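Local coordinates for protein ubiquitin-like-specific protease 2 (Saccharomyces cerevisiae, PDB 5LNB) that removes the ubiquitin-like modifier SUMO from proteins as a cysteine protease of the Ulp1 (C48) family, represented here by its catalytic domain, at residues A[81-86]-A[99-104]; A[159-164]-A[197-202]; A[204-209]-A[254-259]. One frame throughout, in Å; residues are numbered along the deposited sequence.

Interaction 1 of 3, residues A[81-86]-A[99-104]; sequences SFFYTK and KKWVNN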
loop_
_atom_site.group_PDB
_atom_site.type_symbol
_atom_site.label_atom_id
_atom_site.label_comp_id
_atom_site.label_asym_id
_atom_site.label_seq_id
_atom_site.Cartn_x
_atom_site.Cartn_y
_atom_site.Cartn_z
ATOM N N SER A 81 5.718 3.887 -2.685
ATOM C CA SER A 81 6.501 2.739 -3.134
ATOM C C SER A 81 7.993 3.039 -3.209
ATOM O O SER A 81 8.805 2.114 -3.113
ATOM C CB SER A 81 6.014 2.267 -4.500
ATOM O OG SER A 81 6.207 3.272 -5.474
ATOM N N PHE A 82 8.379 4.303 -3.375
ATOM C CA PHE A 82 9.799 4.618 -3.470
ATOM C C PHE A 82 10.537 4.503 -2.144
ATOM O O PHE A 82 11.768 4.437 -2.163
ATOM C CB PHE A 82 9.991 6.015 -4.059
ATOM C CG PHE A 82 9.535 6.124 -5.482
ATOM C CD1 PHE A 82 8.231 6.492 -5.777
ATOM C CD2 PHE A 82 10.399 5.827 -6.527
ATOM C CE1 PHE A 82 7.804 6.591 -7.084
ATOM C CE2 PHE A 82 9.974 5.923 -7.842
ATOM C CZ PHE A 82 8.675 6.305 -8.119
ATOM N N PHE A 83 9.832 4.434 -1.007
ATOM C CA PHE A 83 10.517 4.281 0.273
ATOM C C PHE A 83 11.367 3.011 0.306
ATOM O O PHE A 83 12.578 3.061 0.570
ATOM C CB PHE A 83 9.507 4.282 1.424
ATOM C CG PHE A 83 10.101 3.870 2.745
ATOM C CD1 PHE A 83 10.848 4.761 3.491
ATOM C CD2 PHE A 83 9.922 2.586 3.232
ATOM C CE1 PHE A 83 11.394 4.383 4.712
ATOM C CE2 PHE A 83 10.474 2.198 4.447
ATOM C CZ PHE A 83 11.207 3.099 5.185
ATOM N N TYR A 84 10.748 1.849 0.058
ATOM C CA TYR A 84 11.506 0.604 0.160
ATOM C C TYR A 84 12.671 0.603 -0.812
ATOM O O TYR A 84 13.789 0.211 -0.458
ATOM C CB TYR A 84 10.605 -0.607 -0.088
ATOM C CG TYR A 84 11.325 -1.929 0.041
ATOM C CD1 TYR A 84 11.926 -2.524 -1.066
ATOM C CD2 TYR A 84 11.385 -2.592 1.256
ATOM C CE1 TYR A 84 12.577 -3.736 -0.964
ATOM C CE2 TYR A 84 12.033 -3.802 1.376
ATOM C CZ TYR A 84 12.628 -4.373 0.267
ATOM O OH TYR A 84 13.281 -5.576 0.378
ATOM N N THR A 85 12.436 1.058 -2.040
ATOM C CA THR A 85 13.515 1.126 -3.018
ATOM C C THR A 85 14.665 1.991 -2.513
ATOM O O THR A 85 15.840 1.650 -2.690
ATOM C CB THR A 85 12.966 1.659 -4.334
ATOM O OG1 THR A 85 11.938 0.772 -4.798
ATOM C CG2 THR A 85 14.078 1.776 -5.385
ATOM N N LYS A 86 14.345 3.122 -1.880
ATOM C CA LYS A 86 15.402 3.948 -1.311
ATOM C C LYS A 86 16.094 3.211 -0.174
ATOM O O LYS A 86 17.328 3.201 -0.090
ATOM C CB LYS A 86 14.826 5.280 -0.828
ATOM C CG LYS A 86 15.865 6.299 -0.356
ATOM C CD LYS A 86 16.698 6.827 -1.519
ATOM C CE LYS A 86 17.595 7.972 -1.078
ATOM N NZ LYS A 86 18.727 8.143 -2.014
ATOM N N LYS A 99 17.044 8.290 6.179
ATOM C CA LYS A 99 16.971 9.139 7.369
ATOM C C LYS A 99 16.265 10.458 7.072
ATOM O O LYS A 99 15.380 10.884 7.822
ATOM C CB LYS A 99 18.365 9.399 7.937
ATOM C CG LYS A 99 18.329 10.218 9.224
ATOM C CD LYS A 99 19.614 10.101 10.010
ATOM C CE LYS A 99 19.598 11.003 11.251
ATOM N NZ LYS A 99 18.428 10.719 12.142
ATOM N N LYS A 100 16.641 11.131 5.984
ATOM C CA LYS A 100 15.938 12.361 5.632
ATOM C C LYS A 100 14.490 12.071 5.264
ATOM O O LYS A 100 13.590 12.852 5.588
ATOM C CB LYS A 100 16.656 13.071 4.485
ATOM C CG LYS A 100 15.955 14.330 4.012
ATOM C CD LYS A 100 16.635 14.931 2.788
ATOM C CE LYS A 100 18.114 15.188 3.040
ATOM N NZ LYS A 100 18.675 16.168 2.060
ATOM N N TRP A 101 14.255 10.939 4.599
ATOM C CA TRP A 101 12.907 10.519 4.239
ATOM C C TRP A 101 11.968 10.507 5.441
ATOM O O TRP A 101 10.813 10.920 5.332
ATOM C CB TRP A 101 12.965 9.125 3.620
ATOM C CG TRP A 101 11.747 8.737 2.848
ATOM C CD1 TRP A 101 10.496 8.474 3.340
ATOM C CD2 TRP A 101 11.673 8.535 1.437
ATOM N NE1 TRP A 101 9.645 8.136 2.311
ATOM C CE2 TRP A 101 10.345 8.163 1.135
ATOM C CE3 TRP A 101 12.601 8.630 0.397
ATOM C CZ2 TRP A 101 9.926 7.899 -0.166
ATOM C CZ3 TRP A 101 12.176 8.368 -0.902
ATOM C CH2 TRP A 101 10.853 8.010 -1.168
ATOM N N VAL A 102 12.436 10.003 6.587
ATOM C CA VAL A 102 11.582 9.795 7.753
ATOM C C VAL A 102 11.740 10.901 8.791
ATOM O O VAL A 102 11.288 10.740 9.930
ATOM C CB VAL A 102 11.841 8.425 8.398
ATOM C CG1 VAL A 102 11.631 7.318 7.378
ATOM C CG2 VAL A 102 13.249 8.380 9.006
ATOM N N ASN A 103 12.382 12.013 8.435
ATOM C CA ASN A 103 12.454 13.145 9.347
ATOM C C ASN A 103 11.051 13.633 9.689
ATOM O O ASN A 103 10.178 13.731 8.824
ATOM C CB ASN A 103 13.277 14.279 8.732
ATOM C CG ASN A 103 13.471 15.451 9.696
ATOM O OD1 ASN A 103 12.916 16.536 9.498
ATOM N ND2 ASN A 103 14.248 15.225 10.753
ATOM N N ASN A 104 10.833 13.937 10.964
ATOM C CA ASN A 104 9.549 14.444 11.442
ATOM C C ASN A 104 8.410 13.470 11.171
ATOM O O ASN A 104 7.280 13.880 10.904
ATOM C CB ASN A 104 9.239 15.817 10.847
ATOM C CG ASN A 104 9.963 16.938 11.588
ATOM O OD1 ASN A 104 10.493 16.727 12.686
ATOM N ND2 ASN A 104 9.985 18.131 10.996
#

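Interaction 2 of 3, residues A[159-164]-A[197-202]; sequences VNILTF and TQIKMK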
loop_
_atom_site.group_PDB
_atom_site.type_symbol
_atom_site.label_atom_id
_atom_site.label_comp_id
_atom_site.label_asym_id
_atom_site.label_seq_id
_atom_site.Cartn_x
_atom_site.Cartn_y
_atom_site.Cartn_z
ATOM N N VAL A 159 6.107 -7.195 17.169
ATOM C CA VAL A 159 5.828 -6.403 15.977
ATOM C C VAL A 159 5.615 -7.366 14.818
ATOM O O VAL A 159 6.482 -8.197 14.528
ATOM C CB VAL A 159 6.977 -5.429 15.683
ATOM C CG1 VAL A 159 6.714 -4.653 14.391
ATOM C CG2 VAL A 159 7.245 -4.498 16.899
ATOM N N ASN A 160 4.465 -7.263 14.157
ATOM C CA ASN A 160 4.103 -8.174 13.078
ATOM C C ASN A 160 4.154 -7.411 11.768
ATOM O O ASN A 160 3.460 -6.399 11.603
ATOM C CB ASN A 160 2.716 -8.785 13.297
ATOM C CG ASN A 160 2.647 -9.650 14.544
ATOM O OD1 ASN A 160 3.569 -10.402 14.839
ATOM N ND2 ASN A 160 1.558 -9.536 15.291
ATOM N N ILE A 161 4.992 -7.872 10.852
ATOM C CA ILE A 161 5.053 -7.318 9.508
ATOM C C ILE A 161 4.182 -8.217 8.642
ATOM O O ILE A 161 4.609 -9.294 8.224
ATOM C CB ILE A 161 6.488 -7.226 8.989
ATOM C CG1 ILE A 161 7.319 -6.332 9.930
ATOM C CG2 ILE A 161 6.499 -6.707 7.537
ATOM C CD1 ILE A 161 8.782 -6.257 9.580
ATOM N N LEU A 162 2.943 -7.789 8.408
ATOM C CA LEU A 162 1.978 -8.590 7.661
ATOM C C LEU A 162 2.274 -8.447 6.170
ATOM O O LEU A 162 2.054 -7.379 5.587
ATOM C CB LEU A 162 0.559 -8.149 8.010
ATOM C CG LEU A 162 0.233 -8.075 9.510
ATOM C CD1 LEU A 162 -1.182 -7.527 9.747
ATOM C CD2 LEU A 162 0.405 -9.439 10.192
ATOM N N THR A 163 2.786 -9.515 5.559
ATOM C CA THR A 163 3.305 -9.508 4.194
ATOM C C THR A 163 2.418 -10.370 3.300
ATOM O O THR A 163 2.171 -11.543 3.612
ATOM C CB THR A 163 4.744 -10.039 4.162
ATOM O OG1 THR A 163 5.514 -9.389 5.176
ATOM C CG2 THR A 163 5.398 -9.779 2.808
ATOM N N PHE A 164 1.953 -9.803 2.183
ATOM C CA PHE A 164 0.998 -10.500 1.329
ATOM C C PHE A 164 1.354 -10.307 -0.142
ATOM O O PHE A 164 1.707 -9.205 -0.577
ATOM C CB PHE A 164 -0.446 -10.043 1.611
ATOM C CG PHE A 164 -0.588 -8.558 1.858
ATOM C CD1 PHE A 164 -1.045 -7.709 0.848
ATOM C CD2 PHE A 164 -0.258 -8.007 3.094
ATOM C CE1 PHE A 164 -1.180 -6.346 1.069
ATOM C CE2 PHE A 164 -0.380 -6.640 3.317
ATOM C CZ PHE A 164 -0.849 -5.807 2.303
ATOM N N THR A 197 14.399 -10.129 17.358
ATOM C CA THR A 197 13.526 -11.283 17.565
ATOM C C THR A 197 12.126 -10.881 18.012
ATOM O O THR A 197 11.231 -11.733 18.018
ATOM C CB THR A 197 14.129 -12.258 18.582
ATOM O OG1 THR A 197 14.198 -11.633 19.865
ATOM C CG2 THR A 197 15.518 -12.670 18.155
ATOM N N GLN A 198 11.921 -9.618 18.382
ATOM C CA GLN A 198 10.592 -9.080 18.642
ATOM C C GLN A 198 9.828 -8.759 17.366
ATOM O O GLN A 198 8.635 -8.445 17.437
ATOM C CB GLN A 198 10.698 -7.805 19.480
ATOM C CG GLN A 198 10.435 -7.955 20.958
ATOM C CD GLN A 198 10.461 -6.599 21.666
ATOM O OE1 GLN A 198 11.532 -6.038 21.924
ATOM N NE2 GLN A 198 9.281 -6.058 21.953
ATOM N N ILE A 199 10.481 -8.824 16.210
ATOM C CA ILE A 199 9.894 -8.428 14.935
ATOM C C ILE A 199 9.713 -9.679 14.087
ATOM O O ILE A 199 10.687 -10.382 13.781
ATOM C CB ILE A 199 10.768 -7.385 14.222
ATOM C CG1 ILE A 199 11.148 -6.263 15.201
ATOM C CG2 ILE A 199 10.058 -6.823 12.993
ATOM C CD1 ILE A 199 12.046 -5.244 14.607
ATOM N N LYS A 200 8.469 -9.956 13.707
ATOM C CA LYS A 200 8.113 -11.190 13.021
ATOM C C LYS A 200 7.460 -10.857 11.691
ATOM O O LYS A 200 6.473 -10.112 11.646
ATOM C CB LYS A 200 7.182 -12.045 13.882
ATOM C CG LYS A 200 7.838 -12.561 15.155
ATOM C CD LYS A 200 9.142 -13.304 14.847
ATOM C CE LYS A 200 9.867 -13.758 16.114
ATOM N NZ LYS A 200 11.273 -14.154 15.815
ATOM N N MET A 201 8.020 -11.394 10.612
ATOM C CA MET A 201 7.319 -11.398 9.341
ATOM C C MET A 201 6.249 -12.481 9.379
ATOM O O MET A 201 6.533 -13.625 9.749
ATOM C CB MET A 201 8.282 -11.640 8.180
ATOM C CG MET A 201 7.547 -11.679 6.842
ATOM S SD MET A 201 8.468 -12.378 5.458
ATOM C CE MET A 201 8.656 -14.090 5.969
ATOM N N LYS A 202 5.016 -12.119 9.027
ATOM C CA LYS A 202 3.917 -13.072 8.944
ATOM C C LYS A 202 3.442 -13.114 7.500
ATOM O O LYS A 202 3.010 -12.092 6.959
ATOM C CB LYS A 202 2.776 -12.689 9.889
ATOM C CG LYS A 202 3.192 -12.526 11.356
ATOM C CD LYS A 202 3.325 -13.859 12.081
ATOM C CE LYS A 202 3.706 -13.650 13.538
ATOM N NZ LYS A 202 3.931 -14.930 14.292
#

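Interaction 3 of 3, residues A[204-209]-A[254-259]; sequences CPVPQQ and KYFDKN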
loop_
_atom_site.group_PDB
_atom_site.type_symbol
_atom_site.label_atom_id
_atom_site.label_comp_id
_atom_site.label_asym_id
_atom_site.label_seq_id
_atom_site.Cartn_x
_atom_site.Cartn_y
_atom_site.Cartn_z
ATOM N N CYS A 204 0.942 -13.631 4.896
ATOM C CA CYS A 204 -0.507 -13.613 5.014
ATOM C C CYS A 204 -1.160 -14.046 3.714
ATOM O O CYS A 204 -0.849 -13.486 2.657
ATOM C CB CYS A 204 -0.992 -12.216 5.410
ATOM S SG CYS A 204 -0.327 -11.686 7.000
ATOM N N PRO A 205 -2.080 -15.010 3.756
ATOM C CA PRO A 205 -2.703 -15.501 2.516
ATOM C C PRO A 205 -3.676 -14.492 1.914
ATOM O O PRO A 205 -4.557 -13.964 2.595
ATOM C CB PRO A 205 -3.425 -16.778 2.967
ATOM C CG PRO A 205 -3.712 -16.542 4.403
ATOM C CD PRO A 205 -2.554 -15.740 4.942
ATOM N N VAL A 206 -3.510 -14.241 0.619
ATOM C CA VAL A 206 -4.430 -13.444 -0.186
ATOM C C VAL A 206 -4.691 -14.229 -1.466
ATOM O O VAL A 206 -3.945 -15.173 -1.758
ATOM C CB VAL A 206 -3.848 -12.057 -0.499
ATOM C CG1 VAL A 206 -3.886 -11.153 0.742
ATOM C CG2 VAL A 206 -2.426 -12.193 -1.061
ATOM N N PRO A 207 -5.700 -13.889 -2.269
ATOM C CA PRO A 207 -5.927 -14.654 -3.500
ATOM C C PRO A 207 -4.636 -14.755 -4.297
ATOM O O PRO A 207 -3.844 -13.815 -4.360
ATOM C CB PRO A 207 -6.995 -13.844 -4.244
ATOM C CG PRO A 207 -7.652 -13.002 -3.171
ATOM C CD PRO A 207 -6.545 -12.685 -2.205
ATOM N N GLN A 208 -4.398 -15.924 -4.864
ATOM C CA GLN A 208 -3.191 -16.187 -5.623
ATOM C C GLN A 208 -3.534 -16.342 -7.096
ATOM O O GLN A 208 -4.513 -17.004 -7.455
ATOM C CB GLN A 208 -2.479 -17.439 -5.104
ATOM C CG GLN A 208 -2.054 -17.278 -3.647
ATOM C CD GLN A 208 -1.171 -18.394 -3.166
ATOM O OE1 GLN A 208 -0.059 -18.155 -2.687
ATOM N NE2 GLN A 208 -1.656 -19.629 -3.284
ATOM N N GLN A 209 -2.722 -15.720 -7.933
ATOM C CA GLN A 209 -2.855 -15.769 -9.378
ATOM C C GLN A 209 -1.461 -15.519 -9.940
ATOM O O GLN A 209 -0.833 -14.515 -9.587
ATOM C CB GLN A 209 -3.874 -14.729 -9.863
ATOM C CG GLN A 209 -4.629 -15.106 -11.140
ATOM C CD GLN A 209 -3.781 -14.935 -12.381
ATOM O OE1 GLN A 209 -2.868 -14.106 -12.407
ATOM N NE2 GLN A 209 -4.069 -15.726 -13.418
ATOM N N LYS A 254 -12.970 -15.974 -0.679
ATOM C CA LYS A 254 -14.239 -15.280 -0.504
ATOM C C LYS A 254 -14.030 -13.930 0.172
ATOM O O LYS A 254 -14.537 -12.903 -0.295
ATOM C CB LYS A 254 -15.200 -16.152 0.304
ATOM C CG LYS A 254 -16.599 -15.577 0.457
ATOM C CD LYS A 254 -17.557 -16.632 1.002
ATOM C CE LYS A 254 -18.923 -16.042 1.335
ATOM N NZ LYS A 254 -18.854 -15.053 2.453
ATOM N N TYR A 255 -13.257 -13.913 1.263
ATOM C CA TYR A 255 -13.054 -12.682 2.017
ATOM C C TYR A 255 -12.504 -11.569 1.136
ATOM O O TYR A 255 -12.935 -10.418 1.248
ATOM C CB TYR A 255 -12.112 -12.925 3.200
ATOM C CG TYR A 255 -12.062 -11.743 4.145
ATOM C CD1 TYR A 255 -13.095 -11.508 5.041
ATOM C CD2 TYR A 255 -10.993 -10.845 4.126
ATOM C CE1 TYR A 255 -13.068 -10.415 5.897
ATOM C CE2 TYR A 255 -10.954 -9.738 4.987
ATOM C CZ TYR A 255 -11.996 -9.537 5.865
ATOM O OH TYR A 255 -11.977 -8.466 6.726
ATOM N N PHE A 256 -11.544 -11.893 0.260
ATOM C CA PHE A 256 -10.881 -10.918 -0.598
ATOM C C PHE A 256 -11.511 -10.813 -1.990
ATOM O O PHE A 256 -10.872 -10.272 -2.904
ATOM C CB PHE A 256 -9.391 -11.248 -0.734
ATOM C CG PHE A 256 -8.584 -10.935 0.496
ATOM C CD1 PHE A 256 -8.080 -9.655 0.712
ATOM C CD2 PHE A 256 -8.324 -11.925 1.442
ATOM C CE1 PHE A 256 -7.335 -9.363 1.851
ATOM C CE2 PHE A 256 -7.579 -11.639 2.583
ATOM C CZ PHE A 256 -7.081 -10.351 2.787
ATOM N N ASP A 257 -12.735 -11.319 -2.173
ATOM C CA ASP A 257 -13.481 -11.163 -3.433
ATOM C C ASP A 257 -12.674 -11.637 -4.643
ATOM O O ASP A 257 -12.538 -10.925 -5.646
ATOM C CB ASP A 257 -13.927 -9.714 -3.639
ATOM C CG ASP A 257 -14.716 -9.169 -2.467
ATOM O OD1 ASP A 257 -14.553 -7.972 -2.158
ATOM O OD2 ASP A 257 -15.488 -9.939 -1.851
ATOM N N LYS A 258 -12.144 -12.861 -4.564
ATOM C CA LYS A 258 -11.330 -13.339 -5.673
ATOM C C LYS A 258 -12.112 -13.347 -6.986
ATOM O O LYS A 258 -11.529 -13.120 -8.052
ATOM C CB LYS A 258 -10.776 -14.730 -5.383
ATOM C CG LYS A 258 -9.875 -15.242 -6.503
ATOM C CD LYS A 258 -9.242 -16.582 -6.190
ATOM C CE LYS A 258 -8.294 -17.018 -7.314
ATOM N NZ LYS A 258 -7.689 -18.355 -7.016
ATOM N N ASN A 259 -13.426 -13.589 -6.937
ATOM C CA ASN A 259 -14.205 -13.675 -8.172
ATOM C C ASN A 259 -14.252 -12.352 -8.926
ATOM O O ASN A 259 -14.502 -12.351 -10.136
ATOM C CB ASN A 259 -15.629 -14.160 -7.878
ATOM C CG ASN A 259 -16.421 -13.174 -7.031
ATOM O OD1 ASN A 259 -15.876 -12.526 -6.141
ATOM N ND2 ASN A 259 -17.712 -13.056 -7.310
HETATM O O HOH W 1 -6.469 -17.828 -4.616
#

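Interaction 1 of 3, residues A[81-86]-A[99-104]
W101 lays one face of its indole against helix 82-87, where the backbone and side chain of F83 meet it. F83 CA sits over the six-membered ring in a CH-pi contact, 4.1 Å from the ring centroid. Beyond CB, the phenyl ring of F83 presents its edge to the five-membered ring of the same indole, an edge-to-face pair with planes at 65°. F83 CD1 approaches W101 CD1 at 3.7 Å. CG of F83 stands anti to the backbone N (chi1 169°); from there CE1 of the ring comes to 4.0 Å from V102 CG1.

At the far end of the indole, F82 touches with CB, 3.6 Å from W101 CH2 and near the indole plane, while its own ring leads away from W101. K86 touches with its first two carbons, CB at W101 CZ3 and CG at W101 CE3, before the end of the chain leads away. Behind this layer, F83 meets F181 of helix 172-190 edge-to-face and rests on I115 of strand 112-119.

The indole thus packs the loop after helix 94-98 onto helix 82-87 within the catalytic domain, and their mutual orientation rests on apolar and ring packing, with no polar bond between the two segments.

Interaction 2 of 3, residues A[159-164]-A[197-202]
I161 and I199 are diagonal neighbours on one face of a parallel strand pair, their side chains crossing obliquely. I161 CG1 is anti to its carbonyl carbon (chi1 -59°), and CD1 at the end of that branch comes within 3.7 Å of I199 CG2. V159 CG1 packs more loosely against the same methyl. Farther along, T163 OG1 lies 3.5 Å from M201 CG, an aliphatic neighbour across the pair. I175 and I183 of helix 172-190 pack against this face.

On the other face, K202, its chain bent at chi2, has CE 3.5 Å from N160 OD1; its aliphatic part lies beside the amide, and its CB also meets L162 CD2.

Between the two layers, five backbone bonds run from V159 N to Q198 O through to T163 N to K202 O. Two donors grip I161 O from opposite faces of its carbonyl plane: K202 N at 3.0 Å, and T163 OG1 at 3.2 Å, the latter 61° out of the plane. The hydroxyl is thereby tied to its own strand.

Strand 159-164, helix 172-190 and strand 199-203 form a beta-alpha-beta crossover, and strand 199-203 is the outermost strand, added parallel to 159-164 in the mixed sheet of the Ulp1-type catalytic domain.

Interaction 3 of 3, residues A[204-209]-A[254-259]
F256 and P207 meet at about a right angle: CG and CD of the proline ring both come to 3.5 Å from F256 CB, and P207 CD also approaches the start of the phenyl ring. F256 is the first residue to leave helical geometry after helix 245-255. Its CG stands anti to the carbonyl carbon (chi1 -74°), and beyond it the ring reaches V206. There V206 CG1 lies over one face in a CH-pi contact, 4.1 Å from the ring centroid and displaced toward the rim, with F256 CZ and CE1 its nearest atoms. The chi1 of V206 (-74°) sets this CG1 beside its backbone N. Y255 CD2 lies over the opposite face of the F256 ring, toward the rim, and the ring of W237 from helix 230-238 also meets the phenyl, with planes at about 15°.

K258 runs alongside P207, fully extended and in the opposite direction, with CG 3.9 Å from P207 CB. At the tip, NZ donates a weak hydrogen bond to Q208 O at 3.5 Å and a shorter one, 2.7 Å, to a water that also accepts from Q208 N. The turn before K258 is a Schellman motif, with D257 at positive phi and its carboxylate in a salt bridge with K225.

An alanine in place of F256 would probably leave V206 CG1 and the W237 ring without their aromatic partner and open a gap between the loop and the helix end, though the CB contact with P207 would remain.

The loop after strand 199-203 is thus packed on the Schellman-capped end of helix 245-255 through a buried apolar part around F256 and a hydrated ammonium end, where the water, with the shorter bond, is likely to link K258 to the loop backbone more firmly than the weak direct bond.

In the fold
From the N terminus, interaction 1 comes first and ties helix 82-87 to the loop after helix 94-98, closing a short helical excursion, with 12 residues between its segments, that leads into strand 112-119. Interaction 2 then closes a 32-residue crossover through helix 172-190, joining strands 159-164 and 199-203. Interaction 3 follows at once and spans 44 residues, tying the loop after strand 199-203 to the end of helix 245-255. The three are in series, so none nests in or crosses another. Interactions 2 and 3 touch directly: T163 O and C204 N form a probable hydrogen bond, and F164 packs on V206. Interaction 1 lies about 30 Å from interaction 3, centre to centre, across the chain's middle.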